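Local atomic coordinates of alcohol dehydrogenase (PDB entry 5VM2), a protein that probably interconverts an alcohol and a carbonyl compound using NAD(H) or NADP(H), although its true substrate is unknown. Residues 171-176 with 227-232; 180-185 with 210-215; 195-200 with 216-221; 258-263 with 281-286. All coordinates share one frame; numbering follows the deposited sequence.

Contact 1 of 4, residues 171-176 with 227-232; sequences KIIILG and ARCQQF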
# COMPACT_ATOMS: atom_id res chain seq x y z
N LYS A 171 2.47 -15.47 17.82
CA LYS A 171 1.94 -16.23 16.71
C LYS A 171 0.99 -15.35 15.91
O LYS A 171 0.12 -14.69 16.49
CB LYS A 171 1.21 -17.49 17.20
CG LYS A 171 2.10 -18.47 17.91
CD LYS A 171 1.39 -19.79 18.14
CE LYS A 171 1.10 -20.49 16.83
NZ LYS A 171 2.33 -21.07 16.21
N ILE A 172 1.14 -15.35 14.59
CA ILE A 172 0.47 -14.38 13.73
C ILE A 172 -0.35 -15.11 12.68
O ILE A 172 0.10 -16.11 12.10
CB ILE A 172 1.50 -13.43 13.09
CG1 ILE A 172 2.17 -12.60 14.19
CG2 ILE A 172 0.84 -12.52 12.06
CD1 ILE A 172 3.02 -11.48 13.69
N ILE A 173 -1.57 -14.62 12.45
CA ILE A 173 -2.43 -15.06 11.36
C ILE A 173 -2.69 -13.86 10.48
O ILE A 173 -3.14 -12.81 10.96
CB ILE A 173 -3.75 -15.66 11.86
CG1 ILE A 173 -3.49 -16.92 12.70
CG2 ILE A 173 -4.65 -15.98 10.68
CD1 ILE A 173 -4.74 -17.47 13.35
N ILE A 174 -2.42 -14.00 9.19
CA ILE A 174 -2.69 -12.96 8.21
C ILE A 174 -3.81 -13.45 7.30
O ILE A 174 -3.66 -14.45 6.59
CB ILE A 174 -1.43 -12.61 7.40
CG1 ILE A 174 -0.39 -11.99 8.34
CG2 ILE A 174 -1.77 -11.67 6.26
CD1 ILE A 174 0.92 -11.74 7.70
N LEU A 175 -4.95 -12.75 7.35
CA LEU A 175 -6.09 -13.08 6.50
C LEU A 175 -5.95 -12.28 5.20
O LEU A 175 -6.15 -11.06 5.19
CB LEU A 175 -7.40 -12.77 7.21
CG LEU A 175 -7.63 -13.49 8.54
CD1 LEU A 175 -8.97 -13.10 9.14
CD2 LEU A 175 -7.52 -15.00 8.38
N GLY A 176 -5.59 -12.97 4.12
CA GLY A 176 -5.39 -12.31 2.85
C GLY A 176 -3.95 -12.39 2.39
O GLY A 176 -3.04 -12.00 3.13
N ALA A 227 -10.73 -24.17 11.94
CA ALA A 227 -10.13 -25.39 12.47
C ALA A 227 -8.62 -25.41 12.21
O ALA A 227 -7.84 -25.76 13.10
CB ALA A 227 -10.80 -26.61 11.84
N ARG A 228 -8.20 -25.05 11.00
CA ARG A 228 -6.78 -25.05 10.68
C ARG A 228 -6.01 -24.04 11.52
O ARG A 228 -4.88 -24.30 11.94
CB ARG A 228 -6.58 -24.77 9.19
CG ARG A 228 -7.08 -25.89 8.28
CD ARG A 228 -6.16 -27.10 8.31
NE ARG A 228 -4.78 -26.76 7.95
CZ ARG A 228 -3.79 -26.64 8.82
NH1 ARG A 228 -4.01 -26.84 10.11
NH2 ARG A 228 -2.57 -26.31 8.40
N CYS A 229 -6.62 -22.88 11.78
CA CYS A 229 -5.97 -21.88 12.62
C CYS A 229 -5.91 -22.32 14.08
O CYS A 229 -4.92 -22.07 14.77
CB CYS A 229 -6.70 -20.54 12.50
SG CYS A 229 -6.38 -19.65 10.95
N GLN A 230 -6.97 -22.98 14.56
CA GLN A 230 -6.96 -23.49 15.93
C GLN A 230 -5.89 -24.56 16.10
O GLN A 230 -5.23 -24.63 17.15
CB GLN A 230 -8.34 -24.03 16.30
CG GLN A 230 -9.36 -22.95 16.62
CD GLN A 230 -8.91 -22.04 17.75
OE1 GLN A 230 -8.35 -20.97 17.50
NE2 GLN A 230 -9.14 -22.46 18.98
N GLN A 231 -5.70 -25.41 15.09
CA GLN A 231 -4.56 -26.33 15.11
C GLN A 231 -3.25 -25.56 15.13
O GLN A 231 -2.35 -25.86 15.93
CB GLN A 231 -4.62 -27.26 13.90
CG GLN A 231 -3.39 -28.13 13.74
CD GLN A 231 -3.37 -28.88 12.42
OE1 GLN A 231 -4.41 -29.07 11.78
NE2 GLN A 231 -2.19 -29.31 12.00
N PHE A 232 -3.13 -24.55 14.27
CA PHE A 232 -1.90 -23.76 14.18
C PHE A 232 -1.55 -23.13 15.53
O PHE A 232 -0.38 -23.09 15.91
CB PHE A 232 -2.07 -22.70 13.09
CG PHE A 232 -1.01 -21.63 13.10
CD1 PHE A 232 -1.35 -20.31 13.37
CD2 PHE A 232 0.31 -21.93 12.81
CE1 PHE A 232 -0.38 -19.31 13.37
CE2 PHE A 232 1.28 -20.94 12.80
CZ PHE A 232 0.94 -19.63 13.08
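Lys-171 and Phe-232 reach toward each other tip to tip, and the lysine end lies over one face of the phenylalanine ring. The lysine chain turns at chi3 (66°), bringing CE above the ring centre, and again at chi4 (73°), which sets NZ over the same face. Lys-171 CE and NZ each stand 3.9 Å from the Phe-232 ring centroid, the first as a CH-pi contact and the second as a cation-pi interaction. NZ is displaced toward one side of the ring, with Phe-232 CE2 3.6 Å from Lys-171 NZ. Lys-171 CE also comes within 3.1 Å of Phe-232 O, the last carbonyl of this helical segment, but NZ makes no hydrogen bond to that oxygen because the angle is poor. The contact lies in a Rossmann fold: strand 171-175 runs through the parallel sheet into Gly-176, and helix 225-232 packs on one face of that sheet; the axis of its 227-232 part passes 10.3 Å from that of strand 171-175, nearly antiparallel (161°). One residue along, Ile-172 O lies 3.5 Å from Phe-232 CE1, oblique to the ring. Ile-173 and Phe-232 slide past each other in opposite directions, with Ile-173 CG1 4.0 Å from Phe-232 CE1. Beyond CG1 the isoleucine continues toward the preceding helical turn, where Ile-173 CD1 meets Cys-229 SG at 3.6 Å and Cys-229 CB at 3.7 Å. Ala-197 of the adjacent strand also touches the Phe-232 ring, and Leu-257 packs against Cys-229.

Contact 2 of 4, residues 180-185 with 210-215; sequences IGLMTL and EQLGAT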
# COMPACT_ATOMS: atom_id res chain seq x y z
N ILE A 180 -1.25 -6.39 -0.02
CA ILE A 180 -1.07 -5.88 1.33
C ILE A 180 -0.84 -7.01 2.33
O ILE A 180 -0.09 -6.84 3.30
CB ILE A 180 -2.28 -5.00 1.73
CG1 ILE A 180 -2.46 -3.87 0.72
CG2 ILE A 180 -2.06 -4.44 3.11
CD1 ILE A 180 -1.27 -2.93 0.62
N GLY A 181 -1.46 -8.17 2.12
CA GLY A 181 -1.21 -9.30 3.00
C GLY A 181 0.21 -9.82 2.89
O GLY A 181 0.82 -10.21 3.89
N LEU A 182 0.76 -9.82 1.67
CA LEU A 182 2.14 -10.25 1.48
C LEU A 182 3.12 -9.22 2.03
O LEU A 182 4.16 -9.59 2.60
CB LEU A 182 2.39 -10.51 -0.01
CG LEU A 182 1.53 -11.64 -0.55
CD1 LEU A 182 1.71 -11.80 -2.05
CD2 LEU A 182 1.85 -12.94 0.17
N MET A 183 2.80 -7.93 1.88
CA MET A 183 3.61 -6.89 2.52
C MET A 183 3.60 -7.04 4.04
O MET A 183 4.64 -6.91 4.69
CB MET A 183 3.11 -5.50 2.14
CG MET A 183 3.26 -5.15 0.66
SD MET A 183 4.91 -5.45 0.03
CE MET A 183 4.83 -4.62 -1.56
N THR A 184 2.42 -7.30 4.62
CA THR A 184 2.32 -7.49 6.06
C THR A 184 3.11 -8.71 6.52
O THR A 184 3.80 -8.67 7.54
CB THR A 184 0.85 -7.60 6.47
OG1 THR A 184 0.13 -6.46 5.99
CG2 THR A 184 0.72 -7.68 7.99
N LEU A 185 3.05 -9.80 5.74
CA LEU A 185 3.83 -11.00 6.04
C LEU A 185 5.32 -10.68 6.12
O LEU A 185 5.99 -11.04 7.09
CB LEU A 185 3.55 -12.06 4.97
CG LEU A 185 4.54 -13.19 4.71
CD1 LEU A 185 4.63 -14.11 5.93
CD2 LEU A 185 4.13 -13.95 3.45
N GLU A 210 4.01 -18.62 0.73
CA GLU A 210 5.02 -19.58 1.15
C GLU A 210 6.40 -19.18 0.66
O GLU A 210 7.40 -19.33 1.38
CB GLU A 210 4.64 -20.97 0.64
CG GLU A 210 5.77 -22.00 0.69
CD GLU A 210 6.04 -22.53 2.09
OE1 GLU A 210 7.08 -23.19 2.28
OE2 GLU A 210 5.21 -22.28 2.99
N GLN A 211 6.49 -18.65 -0.57
CA GLN A 211 7.78 -18.18 -1.07
C GLN A 211 8.30 -17.01 -0.23
O GLN A 211 9.50 -16.92 0.05
CB GLN A 211 7.66 -17.77 -2.54
CG GLN A 211 8.92 -17.11 -3.10
CD GLN A 211 8.80 -16.74 -4.57
OE1 GLN A 211 8.05 -17.37 -5.32
NE2 GLN A 211 9.53 -15.71 -4.97
N LEU A 212 7.40 -16.12 0.18
CA LEU A 212 7.79 -14.94 0.94
C LEU A 212 7.92 -15.21 2.44
O LEU A 212 8.16 -14.27 3.20
CB LEU A 212 6.80 -13.81 0.69
CG LEU A 212 6.91 -13.23 -0.72
CD1 LEU A 212 5.97 -12.05 -0.91
CD2 LEU A 212 8.35 -12.83 -1.04
N GLY A 213 7.75 -16.45 2.89
CA GLY A 213 8.12 -16.82 4.24
C GLY A 213 7.01 -17.21 5.19
O GLY A 213 7.26 -17.32 6.39
N ALA A 214 5.79 -17.41 4.70
CA ALA A 214 4.71 -17.87 5.57
C ALA A 214 5.07 -19.21 6.19
O ALA A 214 5.56 -20.11 5.50
CB ALA A 214 3.40 -17.98 4.78
N THR A 215 4.85 -19.34 7.50
CA THR A 215 5.10 -20.62 8.17
C THR A 215 4.12 -21.68 7.69
O THR A 215 4.51 -22.82 7.41
CB THR A 215 4.99 -20.45 9.69
OG1 THR A 215 5.93 -19.47 10.13
CG2 THR A 215 5.26 -21.78 10.39
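Ile-180 O is gripped twice by Thr-184, one turn further along the helix that presents Leu-182 and Leu-185 to Leu-212. Thr-184 N donates to Ile-180 O at 2.9 Å and Thr-184 OG1 at 2.7 Å; the two donors reach the carbonyl from opposite faces of its plane, and the hydroxyl is tilted 31° from it. In the Rossmann fold, helix 179-190 is the one that follows the first strand, and it packs here against the C-terminal end of helix 203-211. Gly-213 closes the latter helix with a Schellman motif, its positive phi (113°) turning the chain toward Ala-214 and the next strand. The interface itself is apolar. Leu-182 touches with its base, CB lying 4.0 Å from Leu-212 CD1. Leu-185 carries more of the contact: its CG, anti to the backbone N (chi1 158°), is held out toward the 212-214 turn, where both methyls make contact. Leu-185 CD2 packs on Leu-212 CB at 3.8 Å, where the two side chains cross obliquely, while CD1 faces the backbone that leaves the Schellman turn. Met-208 and Ala-209 of helix 203-211 also meet Leu-182, and Ile-196 of strand 195-200 lies against Leu-185. Beyond the turn, Leu-185 CD1 is 3.7 Å from Ala-214 N and 4.2 Å from Ala-214 CB.

Contact 3 of 4, residues 195-200 with 216-221; sequences EIAVVD and VVINGA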
# COMPACT_ATOMS: atom_id res chain seq x y z
N GLU A 195 6.26 -17.60 13.60
CA GLU A 195 5.10 -18.45 13.33
C GLU A 195 4.03 -17.57 12.71
O GLU A 195 3.37 -16.80 13.41
CB GLU A 195 4.61 -19.14 14.60
CG GLU A 195 5.66 -19.95 15.34
CD GLU A 195 5.93 -21.29 14.68
OE1 GLU A 195 4.98 -21.89 14.13
OE2 GLU A 195 7.09 -21.75 14.71
N ILE A 196 3.88 -17.67 11.39
CA ILE A 196 2.96 -16.83 10.63
C ILE A 196 2.13 -17.73 9.73
O ILE A 196 2.67 -18.38 8.83
CB ILE A 196 3.70 -15.79 9.77
CG1 ILE A 196 4.79 -15.07 10.58
CG2 ILE A 196 2.72 -14.80 9.19
CD1 ILE A 196 5.60 -14.09 9.74
N ALA A 197 0.82 -17.75 9.96
CA ALA A 197 -0.11 -18.45 9.09
C ALA A 197 -0.78 -17.43 8.17
O ALA A 197 -1.14 -16.34 8.60
CB ALA A 197 -1.17 -19.20 9.89
N VAL A 198 -0.91 -17.78 6.89
CA VAL A 198 -1.50 -16.91 5.89
C VAL A 198 -2.66 -17.64 5.23
O VAL A 198 -2.51 -18.78 4.78
CB VAL A 198 -0.47 -16.46 4.83
CG1 VAL A 198 -1.16 -15.66 3.74
CG2 VAL A 198 0.64 -15.65 5.48
N VAL A 199 -3.81 -16.97 5.17
CA VAL A 199 -5.06 -17.55 4.69
C VAL A 199 -5.50 -16.79 3.45
O VAL A 199 -5.57 -15.55 3.47
CB VAL A 199 -6.16 -17.49 5.77
CG1 VAL A 199 -7.44 -18.13 5.27
CG2 VAL A 199 -5.68 -18.14 7.06
N ASP A 200 -5.82 -17.52 2.39
CA ASP A 200 -6.45 -16.92 1.21
C ASP A 200 -7.26 -18.01 0.52
O ASP A 200 -7.44 -19.11 1.05
CB ASP A 200 -5.41 -16.29 0.28
CG ASP A 200 -6.05 -15.40 -0.78
OD1 ASP A 200 -5.77 -14.18 -0.79
OD2 ASP A 200 -6.85 -15.92 -1.59
N VAL A 216 2.83 -21.35 7.64
CA VAL A 216 1.78 -22.25 7.18
C VAL A 216 0.88 -21.44 6.26
O VAL A 216 0.67 -20.24 6.48
CB VAL A 216 0.98 -22.84 8.37
CG1 VAL A 216 -0.17 -23.70 7.87
CG2 VAL A 216 1.89 -23.65 9.28
N VAL A 217 0.37 -22.07 5.21
CA VAL A 217 -0.59 -21.45 4.31
C VAL A 217 -1.88 -22.27 4.34
O VAL A 217 -1.84 -23.50 4.39
CB VAL A 217 -0.04 -21.31 2.88
CG1 VAL A 217 1.10 -20.31 2.85
CG2 VAL A 217 0.42 -22.66 2.35
N ILE A 218 -3.01 -21.58 4.32
CA ILE A 218 -4.31 -22.20 4.52
C ILE A 218 -5.26 -21.71 3.43
O ILE A 218 -5.46 -20.49 3.29
CB ILE A 218 -4.88 -21.91 5.92
CG1 ILE A 218 -4.06 -22.63 6.99
CG2 ILE A 218 -6.35 -22.31 6.00
CD1 ILE A 218 -4.11 -21.95 8.36
N ASN A 219 -5.82 -22.64 2.67
CA ASN A 219 -6.78 -22.29 1.62
C ASN A 219 -8.18 -22.41 2.21
O ASN A 219 -8.72 -23.51 2.34
CB ASN A 219 -6.59 -23.20 0.41
CG ASN A 219 -7.49 -22.83 -0.75
OD1 ASN A 219 -8.62 -22.37 -0.55
ND2 ASN A 219 -7.01 -23.02 -1.97
N GLY A 220 -8.77 -21.26 2.52
CA GLY A 220 -10.09 -21.20 3.12
C GLY A 220 -11.21 -21.72 2.25
O GLY A 220 -12.31 -21.96 2.77
N ALA A 221 -10.97 -21.90 0.95
CA ALA A 221 -11.97 -22.51 0.09
C ALA A 221 -11.91 -24.03 0.12
O ALA A 221 -12.94 -24.69 -0.03
CB ALA A 221 -11.80 -22.03 -1.36
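Strands 195-200 and 216-219 run parallel, 4.7 Å apart at closest approach and turned 21° from each other, joined by five backbone hydrogen bonds from Val-216 N to Ile-196 O (3.2 Å) through to Gly-220 N to Asp-200 O (2.9 Å). CA-H...O contacts fill in between, as where Val-199 CA lies 3.3 Å from Ile-218 O. On the face bearing Ala-197, Val-199, Val-216 and Ile-218, Val-199 CG2 meets Ile-218 CB at 4.0 Å. Val-199 CG1, anti to the backbone N (chi1 -178°), instead lies 3.7 Å from Ile-218 O. Ile-218 CD1 reaches back to Ala-197 CB at 4.3 Å. The other face carries Val-198, Val-217, Asp-200 and Asn-219. Asn-219 OD1 accepts from Ala-221 N at 2.8 Å, an Asx turn that bends the chain off the strand. Asp-200 OD2 accepts from Leu-202 N and OD1 from Ala-177 N, tying the end of its strand to the glycine-rich turn. The pair forms a beta-alpha-beta unit with helix 203-211, which covers the Val-198 and Val-217 face; helix 225-232 covers the other, and strand 171-175 pairs with the far side of strand 195-200.

Contact 4 of 4, residues 258-263 with 281-286; sequences VMRGGK and INREVT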
# COMPACT_ATOMS: atom_id res chain seq x y z
N VAL A 258 -8.33 -15.03 17.29
CA VAL A 258 -7.40 -14.30 18.15
C VAL A 258 -7.48 -14.85 19.56
O VAL A 258 -8.54 -15.31 20.02
CB VAL A 258 -7.72 -12.78 18.12
CG1 VAL A 258 -9.08 -12.51 18.72
CG2 VAL A 258 -6.64 -11.96 18.84
N MET A 259 -6.35 -14.81 20.27
CA MET A 259 -6.32 -15.24 21.65
C MET A 259 -6.83 -14.13 22.57
O MET A 259 -6.86 -12.95 22.21
CB MET A 259 -4.89 -15.61 22.07
CG MET A 259 -4.03 -14.40 22.38
SD MET A 259 -2.34 -14.83 22.86
CE MET A 259 -2.52 -16.53 23.37
N ARG A 260 -7.22 -14.53 23.78
CA ARG A 260 -7.58 -13.54 24.79
C ARG A 260 -6.41 -12.59 25.01
O ARG A 260 -5.24 -12.99 24.97
CB ARG A 260 -7.96 -14.24 26.10
CG ARG A 260 -6.87 -15.14 26.66
CD ARG A 260 -7.38 -15.91 27.87
NE ARG A 260 -8.52 -16.76 27.53
CZ ARG A 260 -9.38 -17.24 28.42
NH1 ARG A 260 -9.24 -16.94 29.71
NH2 ARG A 260 -10.39 -18.00 28.03
N GLY A 261 -6.73 -11.31 25.20
CA GLY A 261 -5.70 -10.30 25.33
C GLY A 261 -4.95 -9.98 24.05
O GLY A 261 -4.03 -9.15 24.09
N GLY A 262 -5.31 -10.59 22.92
CA GLY A 262 -4.61 -10.39 21.67
C GLY A 262 -5.10 -9.18 20.90
O GLY A 262 -5.86 -8.34 21.39
N LYS A 263 -4.64 -9.09 19.65
CA LYS A 263 -4.94 -7.94 18.80
C LYS A 263 -5.48 -8.39 17.45
O LYS A 263 -4.96 -9.32 16.84
CB LYS A 263 -3.70 -7.08 18.55
CG LYS A 263 -3.18 -6.35 19.76
CD LYS A 263 -1.78 -5.84 19.47
CE LYS A 263 -1.20 -5.05 20.64
NZ LYS A 263 0.24 -4.78 20.43
N ILE A 281 -14.53 -12.25 22.03
CA ILE A 281 -13.30 -11.52 22.31
C ILE A 281 -13.48 -10.65 23.54
O ILE A 281 -12.91 -9.56 23.64
CB ILE A 281 -12.88 -10.67 21.10
CG1 ILE A 281 -14.04 -9.78 20.64
CG2 ILE A 281 -12.40 -11.55 19.96
CD1 ILE A 281 -13.64 -8.71 19.65
N ASN A 282 -14.28 -11.13 24.50
CA ASN A 282 -14.61 -10.33 25.67
C ASN A 282 -13.46 -10.19 26.66
O ASN A 282 -13.57 -9.38 27.59
CB ASN A 282 -15.83 -10.92 26.38
CG ASN A 282 -15.55 -12.27 27.01
OD1 ASN A 282 -14.61 -12.97 26.63
ND2 ASN A 282 -16.37 -12.65 27.98
N ARG A 283 -12.37 -10.93 26.49
CA ARG A 283 -11.28 -10.90 27.46
C ARG A 283 -10.13 -10.01 26.97
O ARG A 283 -9.00 -10.45 26.75
CB ARG A 283 -10.80 -12.32 27.76
CG ARG A 283 -11.74 -13.04 28.72
CD ARG A 283 -11.20 -14.38 29.17
NE ARG A 283 -11.92 -14.90 30.33
CZ ARG A 283 -13.14 -15.42 30.28
NH1 ARG A 283 -13.79 -15.50 29.12
NH2 ARG A 283 -13.71 -15.87 31.39
N GLU A 284 -10.47 -8.73 26.80
CA GLU A 284 -9.52 -7.64 26.58
C GLU A 284 -8.79 -7.76 25.25
O GLU A 284 -7.62 -7.38 25.13
CB GLU A 284 -8.54 -7.54 27.75
CG GLU A 284 -9.24 -7.65 29.10
CD GLU A 284 -8.65 -6.77 30.17
OE1 GLU A 284 -9.44 -6.18 30.94
OE2 GLU A 284 -7.41 -6.69 30.26
N VAL A 285 -9.49 -8.26 24.23
CA VAL A 285 -8.99 -8.20 22.87
C VAL A 285 -9.10 -6.77 22.35
O VAL A 285 -10.02 -6.02 22.72
CB VAL A 285 -9.76 -9.19 21.98
CG1 VAL A 285 -9.46 -8.97 20.49
CG2 VAL A 285 -9.45 -10.63 22.38
N THR A 286 -8.16 -6.37 21.50
CA THR A 286 -8.12 -5.05 20.90
C THR A 286 -8.28 -5.18 19.39
O THR A 286 -7.59 -5.99 18.75
CB THR A 286 -6.80 -4.34 21.23
OG1 THR A 286 -6.78 -3.99 22.62
CG2 THR A 286 -6.65 -3.10 20.41
O HOH W 1 -5.33 -6.29 23.29
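Arg-260 and Arg-283 lie side by side and point the same way, their guanidinium planes only 20° apart. From the base of Arg-260, CB meets Arg-283 CB at 3.8 Å. Its CG sits between the backbone N and the carbonyl carbon (chi1 58°), and after a bend at chi3 the chain regains its neighbour: Arg-260 NE is 3.9 Å from Arg-283 CD. Arg-283 CD then stands over one face of the Arg-260 guanidinium, offset toward the rim, with Arg-260 CZ 3.5 Å and NH1 3.3 Å away from it. At the tip, Arg-260 NH2 lies over a face of the Arg-283 guanidinium. Both groups would normally be cationic, so their closeness probably costs some repulsion. Beneath them, Gly-261 N donates to Arg-283 O at 2.9 Å and Thr-286 N to Gly-262 O at 3.0 Å; a water lies within hydrogen-bonding distance of Gly-262 O, Glu-284 O and Thr-286 OG1, with more acceptors in reach than protons to give. Further in, Val-258 CG1 packs on Ile-281 CG2 at 3.7 Å, their side chains about perpendicular, and reaches tip to tip toward Val-285. A type II turn from Met-259 to Gly-262, with Gly-261 at positive phi, leads into strand 262-267, which pairs in parallel with strand 286-290 from Lys-263 and Thr-286 onward: the outer edge of a six-stranded Rossmann sheet.

In the fold
All four contacts belong to one Rossmann domain. Contacts 1 and 3 are closest, their centres 6 Å apart: Ile-174 N lies 2.7 Å from Ala-197 O, a probable hydrogen bond. Contact 2 lies on the opposite sheet face from helix 225-232, its centre about 10 Å from that of contact 3. Contact 4 sits at the other edge of the sheet, its centre about 15 Å from that of contact 1. The side chain of Leu-182 in contact 2 is about 13 Å from the magnesium ion bound by His-65, Glu-66 and Glu-152. Gly-176, after strand 171-175, and Gly-181, in helix 179-190, match a GxGxxG pattern consistent with dinucleotide binding, although no cofactor is bound here.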